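Local atomic coordinates of glycoside Hydrolase Family 43_12 (PDB entry 7JVH), a protein that probably hydrolyses glycosidic bonds in plant cell-wall polysaccharides such as arabinoxylan, as a gut-metagenome member of glycoside hydrolase family 43. Residues I41-P55 and S358-K370. Numbering follows the deposited sequence.
Sequences IYAKNPLKPNEFYSP and SIKQKMPKGVENK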
ATOM      1  N   ILE A  41       8.454 -15.936  11.312  1.00 53.41           N
ATOM      2  CA  ILE A  41       7.822 -16.850  10.382  1.00 49.30           C
ATOM      3  C   ILE A  41       8.773 -17.330   9.262  1.00 53.47           C
ATOM      4  O   ILE A  41       8.723 -18.486   8.855  1.00 55.10           O
ATOM      5  CB  ILE A  41       6.517 -16.250   9.777  1.00 36.64           C
ATOM      6  CG1 ILE A  41       5.632 -17.342   9.173  1.00 36.95           C
ATOM      7  CG2 ILE A  41       6.831 -15.194   8.732  1.00 36.17           C
ATOM      8  CD1 ILE A  41       4.980 -18.230  10.217  1.00 37.36           C
ATOM      9  N   TYR A  42       9.617 -16.423   8.768  1.00 47.71           N
ATOM     10  CA  TYR A  42      10.530 -16.704   7.673  1.00 43.61           C
ATOM     11  C   TYR A  42      11.737 -17.493   8.182  1.00 55.31           C
ATOM     12  O   TYR A  42      12.214 -18.413   7.494  1.00 53.14           O
ATOM     13  CB  TYR A  42      10.997 -15.417   7.001  1.00 47.11           C
ATOM     14  CG  TYR A  42       9.858 -14.570   6.479  1.00 55.19           C
ATOM     15  CD1 TYR A  42       8.998 -15.071   5.521  1.00 55.22           C
ATOM     16  CD2 TYR A  42       9.642 -13.266   6.939  1.00 54.37           C
ATOM     17  CE1 TYR A  42       7.968 -14.323   5.030  1.00 52.62           C
ATOM     18  CE2 TYR A  42       8.598 -12.500   6.448  1.00 55.92           C
ATOM     19  CZ  TYR A  42       7.765 -13.036   5.495  1.00 57.73           C
ATOM     20  OH  TYR A  42       6.725 -12.296   4.991  1.00 54.14           O
ATOM     21  N   ALA A  43      12.219 -17.127   9.379  1.00 48.06           N
ATOM     22  CA  ALA A  43      13.333 -17.804  10.036  1.00 49.26           C
ATOM     23  C   ALA A  43      13.005 -19.264  10.389  1.00 60.87           C
ATOM     24  O   ALA A  43      13.863 -20.131  10.302  1.00 62.19           O
ATOM     25  CB  ALA A  43      13.740 -17.027  11.286  1.00 53.74           C
ATOM     26  N   LYS A  44      11.755 -19.504  10.793  1.00 49.17           N
ATOM     27  CA  LYS A  44      11.245 -20.820  11.152  1.00 44.61           C
ATOM     28  C   LYS A  44      10.790 -21.688   9.968  1.00 52.87           C
ATOM     29  O   LYS A  44      10.581 -22.877  10.144  1.00 48.96           O
ATOM     30  CB  LYS A  44      10.074 -20.691  12.122  1.00 40.57           C
ATOM     31  CG  LYS A  44      10.421 -20.074  13.476  1.00 71.94           C
ATOM     32  CD  LYS A  44       9.202 -19.856  14.361  1.00 70.32           C
ATOM     33  CE  LYS A  44       8.262 -21.062  14.248  1.00 70.97           C
ATOM     34  NZ  LYS A  44       7.401 -21.224  15.435  1.00 78.05           N
ATOM     35  N   ASN A  45      10.666 -21.093   8.782  1.00 49.37           N
ATOM     36  CA  ASN A  45      10.220 -21.802   7.591  1.00 60.74           C
ATOM     37  C   ASN A  45      11.136 -21.454   6.424  1.00 60.43           C
ATOM     38  O   ASN A  45      10.743 -20.693   5.543  1.00 49.31           O
ATOM     39  CB  ASN A  45       8.778 -21.413   7.240  1.00 58.63           C
ATOM     40  CG  ASN A  45       7.782 -21.769   8.317  1.00 62.82           C
ATOM     41  OD1 ASN A  45       7.151 -22.831   8.246  1.00 68.24           O
ATOM     42  ND2 ASN A  45       7.598 -20.865   9.301  1.00 59.44           N
ATOM     43  N   PRO A  46      12.395 -21.955   6.404  1.00 66.16           N
ATOM     44  CA  PRO A  46      13.279 -21.755   5.258  1.00 65.64           C
ATOM     45  C   PRO A  46      12.701 -22.368   3.977  1.00 64.64           C
ATOM     46  O   PRO A  46      11.996 -23.393   4.030  1.00 72.76           O
ATOM     47  CB  PRO A  46      14.562 -22.510   5.669  1.00 55.10           C
ATOM     48  CG  PRO A  46      14.158 -23.409   6.786  1.00 61.31           C
ATOM     49  CD  PRO A  46      13.041 -22.703   7.492  1.00 60.99           C
ATOM     50  N   LEU A  47      13.020 -21.736   2.841  1.00 57.43           N
ATOM     51  CA  LEU A  47      12.518 -22.143   1.536  1.00 69.98           C
ATOM     52  C   LEU A  47      13.244 -23.379   0.988  1.00 63.65           C
ATOM     53  O   LEU A  47      14.462 -23.481   1.079  1.00 64.52           O
ATOM     54  CB  LEU A  47      12.651 -20.994   0.526  1.00 59.29           C
ATOM     55  CG  LEU A  47      11.851 -19.710   0.801  1.00 65.66           C
ATOM     56  CD1 LEU A  47      12.334 -18.546  -0.054  1.00 45.34           C
ATOM     57  CD2 LEU A  47      10.372 -19.964   0.579  1.00 75.54           C
ATOM     58  N   LYS A  48      12.470 -24.307   0.414  1.00 55.88           N
ATOM     59  CA  LYS A  48      12.990 -25.327  -0.476  1.00 57.04           C
ATOM     60  C   LYS A  48      13.212 -24.695  -1.845  1.00 61.79           C
ATOM     61  O   LYS A  48      12.624 -23.666  -2.148  1.00 51.47           O
ATOM     62  CB  LYS A  48      12.017 -26.505  -0.587  1.00 63.88           C
ATOM     63  CG  LYS A  48      11.991 -27.391   0.646  1.00 70.78           C
ATOM     64  CD  LYS A  48      10.839 -28.380   0.584  1.00 79.92           C
ATOM     65  CE  LYS A  48      10.840 -29.294   1.804  1.00 83.59           C
ATOM     66  NZ  LYS A  48       9.633 -30.176   1.763  1.00 86.65           N
ATOM     67  N   PRO A  49      14.041 -25.298  -2.725  1.00 72.16           N
ATOM     68  CA  PRO A  49      14.379 -24.678  -4.011  1.00 71.69           C
ATOM     69  C   PRO A  49      13.201 -24.240  -4.887  1.00 69.44           C
ATOM     70  O   PRO A  49      13.393 -23.341  -5.704  1.00 75.80           O
ATOM     71  CB  PRO A  49      15.180 -25.786  -4.730  1.00 65.42           C
ATOM     72  CG  PRO A  49      15.731 -26.628  -3.629  1.00 57.96           C
ATOM     73  CD  PRO A  49      14.702 -26.605  -2.532  1.00 68.04           C
ATOM     74  N   ASN A  50      12.050 -24.887  -4.722  1.00 57.58           N
ATOM     75  CA  ASN A  50      10.871 -24.605  -5.575  1.00 70.31           C
ATOM     76  C   ASN A  50       9.790 -23.868  -4.792  1.00 68.01           C
ATOM     77  O   ASN A  50       8.637 -23.930  -5.199  1.00 77.72           O
ATOM     78  CB  ASN A  50      10.240 -25.905  -6.062  1.00 72.17           C
ATOM     79  CG  ASN A  50       9.571 -26.655  -4.939  1.00 68.13           C
ATOM     80  OD1 ASN A  50      10.146 -26.813  -3.877  1.00 69.72           O
ATOM     81  ND2 ASN A  50       8.354 -27.107  -5.159  1.00 66.72           N
ATOM     82  N   GLU A  51      10.157 -23.165  -3.734  1.00 57.80           N
ATOM     83  CA  GLU A  51       9.125 -22.492  -2.926  1.00 66.47           C
ATOM     84  C   GLU A  51       9.343 -20.981  -2.941  1.00 71.33           C
ATOM     85  O   GLU A  51      10.394 -20.542  -3.382  1.00 84.97           O
ATOM     86  CB  GLU A  51       9.190 -23.049  -1.510  1.00 68.55           C
ATOM     87  CG  GLU A  51       8.617 -24.442  -1.388  1.00 70.97           C
ATOM     88  CD  GLU A  51       8.854 -25.068  -0.034  1.00 78.76           C
ATOM     89  OE1 GLU A  51       9.971 -24.938   0.460  1.00 85.52           O
ATOM     90  OE2 GLU A  51       7.933 -25.674   0.513  1.00 73.10           O
ATOM     91  N   PHE A  52       8.336 -20.238  -2.498  1.00 61.34           N
ATOM     92  CA  PHE A  52       8.392 -18.762  -2.377  1.00 49.12           C
ATOM     93  C   PHE A  52       7.486 -18.347  -1.226  1.00 48.95           C
ATOM     94  O   PHE A  52       6.626 -19.117  -0.838  1.00 46.42           O
ATOM     95  CB  PHE A  52       8.001 -18.048  -3.668  1.00 40.76           C
ATOM     96  CG  PHE A  52       6.529 -18.008  -3.986  1.00 62.28           C
ATOM     97  CD1 PHE A  52       5.866 -19.140  -4.412  1.00 61.08           C
ATOM     98  CD2 PHE A  52       5.811 -16.832  -3.894  1.00 56.30           C
ATOM     99  CE1 PHE A  52       4.525 -19.096  -4.740  1.00 54.07           C
ATOM    100  CE2 PHE A  52       4.465 -16.801  -4.198  1.00 55.22           C
ATOM    101  CZ  PHE A  52       3.823 -17.933  -4.618  1.00 49.71           C
ATOM    102  N   TYR A  53       7.763 -17.184  -0.655  1.00 48.62           N
ATOM    103  CA  TYR A  53       6.955 -16.611   0.412  1.00 51.40           C
ATOM    104  C   TYR A  53       5.809 -15.775  -0.164  1.00 51.28           C
ATOM    105  O   TYR A  53       6.008 -15.017  -1.114  1.00 42.76           O
ATOM    106  CB  TYR A  53       7.836 -15.745   1.319  1.00 48.73           C
ATOM    107  CG  TYR A  53       8.872 -16.524   2.126  1.00 47.02           C
ATOM    108  CD1 TYR A  53       8.490 -17.586   2.939  1.00 38.32           C
ATOM    109  CD2 TYR A  53      10.220 -16.174   2.107  1.00 38.45           C
ATOM    110  CE1 TYR A  53       9.403 -18.270   3.701  1.00 47.73           C
ATOM    111  CE2 TYR A  53      11.150 -16.860   2.867  1.00 39.00           C
ATOM    112  CZ  TYR A  53      10.736 -17.912   3.659  1.00 49.38           C
ATOM    113  OH  TYR A  53      11.628 -18.632   4.412  1.00 45.97           O
ATOM    114  N   SER A  54       4.693 -15.985   0.525  1.00 49.27           N
ATOM    115  CA  SER A  54       3.393 -15.307   0.386  1.00 50.95           C
ATOM    116  C   SER A  54       2.970 -14.781   1.756  1.00 48.57           C
ATOM    117  O   SER A  54       2.678 -15.541   2.654  1.00 55.54           O
ATOM    118  CB  SER A  54       2.354 -16.173  -0.213  1.00 63.43           C
ATOM    119  OG  SER A  54       1.222 -15.405  -0.538  1.00 61.36           O
ATOM    120  N   PRO A  55       2.816 -13.300   1.784  1.00 48.19           N
ATOM    121  CA  PRO A  55       2.661 -12.285   0.735  1.00 48.13           C
ATOM    122  C   PRO A  55       3.879 -11.954  -0.125  1.00 59.97           C
ATOM    123  O   PRO A  55       4.995 -11.831   0.381  1.00 57.12           O
ATOM    124  CB  PRO A  55       2.291 -11.041   1.542  1.00 51.10           C
ATOM    125  CG  PRO A  55       2.945 -11.231   2.862  1.00 43.80           C
ATOM    126  CD  PRO A  55       2.827 -12.709   3.132  1.00 51.33           C
ATOM    127  N   SER A 358      -0.491 -20.619   4.705  1.00 43.93           N
ATOM    128  CA  SER A 358       0.869 -20.737   5.171  1.00 63.11           C
ATOM    129  C   SER A 358       1.730 -19.810   4.341  1.00 57.17           C
ATOM    130  O   SER A 358       1.395 -19.457   3.205  1.00 59.21           O
ATOM    131  CB  SER A 358       1.376 -22.177   5.129  1.00 63.03           C
ATOM    132  OG  SER A 358       1.191 -22.724   3.850  1.00 62.49           O
ATOM    133  N   ILE A 359       2.855 -19.431   4.946  1.00 53.76           N
ATOM    134  CA  ILE A 359       3.838 -18.529   4.371  1.00 48.70           C
ATOM    135  C   ILE A 359       4.488 -19.039   3.088  1.00 49.83           C
ATOM    136  O   ILE A 359       4.932 -18.244   2.275  1.00 57.93           O
ATOM    137  CB  ILE A 359       4.887 -18.188   5.440  1.00 37.27           C
ATOM    138  CG1 ILE A 359       5.532 -16.844   5.137  1.00 36.77           C
ATOM    139  CG2 ILE A 359       5.895 -19.307   5.601  1.00 38.95           C
ATOM    140  CD1 ILE A 359       4.624 -15.656   5.322  1.00 36.03           C
ATOM    141  N   LYS A 360       4.508 -20.369   2.910  1.00 50.72           N
ATOM    142  CA  LYS A 360       5.145 -21.015   1.756  1.00 56.15           C
ATOM    143  C   LYS A 360       4.132 -21.545   0.784  1.00 51.71           C
ATOM    144  O   LYS A 360       3.163 -22.144   1.181  1.00 63.29           O
ATOM    145  CB  LYS A 360       6.019 -22.164   2.203  1.00 57.87           C
ATOM    146  CG  LYS A 360       7.248 -21.697   2.955  1.00 60.25           C
ATOM    147  CD  LYS A 360       7.793 -22.790   3.856  1.00 59.42           C
ATOM    148  CE  LYS A 360       8.593 -23.819   3.108  1.00 68.82           C
ATOM    149  NZ  LYS A 360       8.681 -25.097   3.865  1.00 71.76           N
ATOM    150  N   GLN A 361       4.432 -21.328  -0.488  1.00 56.62           N
ATOM    151  CA  GLN A 361       3.623 -21.790  -1.632  1.00 59.15           C
ATOM    152  C   GLN A 361       4.602 -22.372  -2.639  1.00 68.90           C
ATOM    153  O   GLN A 361       5.716 -21.859  -2.725  1.00 65.96           O
ATOM    154  CB  GLN A 361       2.985 -20.604  -2.350  1.00 65.77           C
ATOM    155  CG  GLN A 361       2.018 -19.811  -1.495  1.00 77.24           C
ATOM    156  CD  GLN A 361       0.732 -20.572  -1.396  1.00 71.14           C
ATOM    157  OE1 GLN A 361       0.246 -21.080  -2.388  1.00 75.05           O
ATOM    158  NE2 GLN A 361       0.194 -20.678  -0.197  1.00 65.57           N
ATOM    159  N   LYS A 362       4.196 -23.401  -3.372  1.00 69.54           N
ATOM    160  CA  LYS A 362       5.110 -23.930  -4.400  1.00 65.49           C
ATOM    161  C   LYS A 362       5.107 -22.918  -5.536  1.00 59.72           C
ATOM    162  O   LYS A 362       4.056 -22.388  -5.806  1.00 60.51           O
ATOM    163  CB  LYS A 362       4.613 -25.305  -4.841  1.00 76.78           C
ATOM    164  CG  LYS A 362       4.005 -26.141  -3.728  1.00 83.68           C
ATOM    165  CD  LYS A 362       3.367 -27.425  -4.193  1.00 83.08           C
ATOM    166  CE  LYS A 362       1.874 -27.488  -3.955  1.00 74.61           C
ATOM    167  NZ  LYS A 362       1.491 -28.611  -3.072  1.00 68.21           N
HETATM  168  N   MSE A 363       6.248 -22.679  -6.178  1.00 63.24           N
HETATM  169  CA  MSE A 363       6.313 -21.740  -7.328  1.00 61.22           C
HETATM  170  C   MSE A 363       5.828 -22.454  -8.595  1.00 61.45           C
HETATM  171  O   MSE A 363       5.673 -23.665  -8.588  1.00 58.45           O
HETATM  172  CB  MSE A 363       7.760 -21.321  -7.612  1.00 58.22           C
HETATM  173  CG  MSE A 363       8.473 -20.592  -6.502  1.00 63.43           C
HETATM  174 SE   MSE A 363      10.196 -19.916  -7.060  1.00 67.37          SE
HETATM  175  CE  MSE A 363       9.921 -18.837  -8.581  1.00 87.34           C
ATOM    176  N   PRO A 364       5.560 -21.746  -9.700  1.00 68.05           N
ATOM    177  CA  PRO A 364       5.202 -22.409 -10.945  1.00 67.61           C
ATOM    178  C   PRO A 364       6.393 -23.210 -11.494  1.00 79.89           C
ATOM    179  O   PRO A 364       7.501 -22.796 -11.315  1.00 84.87           O
ATOM    180  CB  PRO A 364       4.900 -21.242 -11.886  1.00 53.84           C
ATOM    181  CG  PRO A 364       4.561 -20.110 -10.965  1.00 57.59           C
ATOM    182  CD  PRO A 364       5.470 -20.303  -9.778  1.00 59.86           C
ATOM    183  N   LYS A 365       6.119 -24.313 -12.192  1.00 77.99           N
ATOM    184  CA  LYS A 365       7.162 -25.203 -12.767  1.00 75.82           C
ATOM    185  C   LYS A 365       8.193 -24.402 -13.566  1.00 69.16           C
ATOM    186  O   LYS A 365       7.808 -23.551 -14.358  1.00 64.83           O
ATOM    187  CB  LYS A 365       6.516 -26.281 -13.641  1.00 85.05           C
ATOM    188  CG  LYS A 365       7.477 -27.231 -14.348  1.00 95.97           C
ATOM    189  CD  LYS A 365       7.558 -27.023 -15.849  1.00100.11           C
ATOM    190  CE  LYS A 365       8.967 -26.804 -16.356  1.00 96.67           C
ATOM    191  NZ  LYS A 365       8.983 -25.966 -17.576  1.00 91.90           N
ATOM    192  N   GLY A 366       9.468 -24.715 -13.356  1.00 69.77           N
ATOM    193  CA  GLY A 366      10.592 -24.079 -14.023  1.00 68.68           C
ATOM    194  C   GLY A 366      11.090 -22.776 -13.406  1.00 74.34           C
ATOM    195  O   GLY A 366      12.237 -22.406 -13.638  1.00 85.81           O
ATOM    196  N   VAL A 367      10.249 -22.068 -12.650  1.00 66.84           N
ATOM    197  CA  VAL A 367      10.657 -20.734 -12.115  1.00 75.18           C
ATOM    198  C   VAL A 367      11.519 -20.854 -10.862  1.00 60.52           C
ATOM    199  O   VAL A 367      11.164 -21.618  -9.981  1.00 69.41           O
ATOM    200  CB  VAL A 367       9.450 -19.817 -11.860  1.00 77.04           C
ATOM    201  CG1 VAL A 367       9.855 -18.361 -11.936  1.00 71.46           C
ATOM    202  CG2 VAL A 367       8.337 -20.091 -12.844  1.00 81.21           C
ATOM    203  N   GLU A 368      12.598 -20.078 -10.808  1.00 57.78           N
ATOM    204  CA  GLU A 368      13.496 -20.073  -9.628  1.00 66.73           C
ATOM    205  C   GLU A 368      13.303 -18.761  -8.861  1.00 69.12           C
ATOM    206  O   GLU A 368      13.023 -17.741  -9.484  1.00 62.09           O
ATOM    207  CB  GLU A 368      14.955 -20.313 -10.013  1.00 61.93           C
ATOM    208  CG  GLU A 368      15.321 -19.781 -11.380  1.00 80.25           C
ATOM    209  CD  GLU A 368      16.671 -20.229 -11.911  1.00 93.91           C
ATOM    210  OE1 GLU A 368      17.614 -19.434 -11.841  1.00100.59           O
ATOM    211  OE2 GLU A 368      16.769 -21.367 -12.393  1.00 86.13           O
ATOM    212  N   ASN A 369      13.472 -18.831  -7.547  1.00 52.52           N
ATOM    213  CA  ASN A 369      13.282 -17.695  -6.620  1.00 53.84           C
ATOM    214  C   ASN A 369      14.467 -16.732  -6.665  1.00 65.00           C
ATOM    215  O   ASN A 369      15.503 -17.055  -6.107  1.00 73.60           O
ATOM    216  CB  ASN A 369      13.059 -18.244  -5.219  1.00 55.98           C
ATOM    217  CG  ASN A 369      12.360 -17.271  -4.313  1.00 54.85           C
ATOM    218  OD1 ASN A 369      12.725 -16.113  -4.266  1.00 61.16           O
ATOM    219  ND2 ASN A 369      11.370 -17.741  -3.588  1.00 57.65           N
ATOM    220  N   LYS A 370      14.288 -15.580  -7.301  1.00 65.56           N
ATOM    221  CA  LYS A 370      15.297 -14.538  -7.380  1.00 64.47           C
ATOM    222  C   LYS A 370      14.901 -13.299  -6.563  1.00 54.81           C
ATOM    223  O   LYS A 370      15.465 -12.229  -6.747  1.00 60.16           O
ATOM    224  CB  LYS A 370      15.556 -14.182  -8.849  1.00 65.51           C
ATOM    225  CG  LYS A 370      16.051 -15.361  -9.658  1.00 68.25           C
ATOM    226  CD  LYS A 370      16.348 -15.019 -11.115  1.00 82.83           C
ATOM    227  CE  LYS A 370      15.077 -14.834 -11.944  1.00 78.59           C
ATOM    228  NZ  LYS A 370      15.373 -14.879 -13.403  1.00 69.91           N
TER
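F52 and Q361 form the hydrogen-bonded pair at the middle of a two-stranded antiparallel sheet, F52 N to Q361 O and Q361 N to F52 O each 3.1 Å, and S54 N to I359 O and M363 N to N50 O prolong the pairing at the two ends. On the face shared by F52 and Q361, ring atom CE1 meets Q361 CB, while CD1 meets CG of M363, a selenomethionine just past the strand (3.6 Å); I95 also touches both F52 and M363. With chi1 at 76°, CG of F52 sits between its backbone N and carbonyl carbon, turning the ring toward these partners. Losing the ring to an alanine here is likely to leave Q361 CB and M363 CG without their partner and open a gap beside I95. This pairing of strands some three hundred residues apart ties the chain entering the five-bladed beta-propeller of family 43 to the chain leaving it. N369 ND2 bonds E51 O on a lone pair in the carbonyl plane (3.0 Å), while its OD1 is held by T371. Just before the strand, I359 lays CG1 against Y42 CE1 (3.5 Å) and Y53 CD1. On the face of Y53 and K360, a bend at chi3 (79°) carries the K360 chain past N45 CB to E51, where NZ meets OE2 in a salt bridge of 3.5 Å.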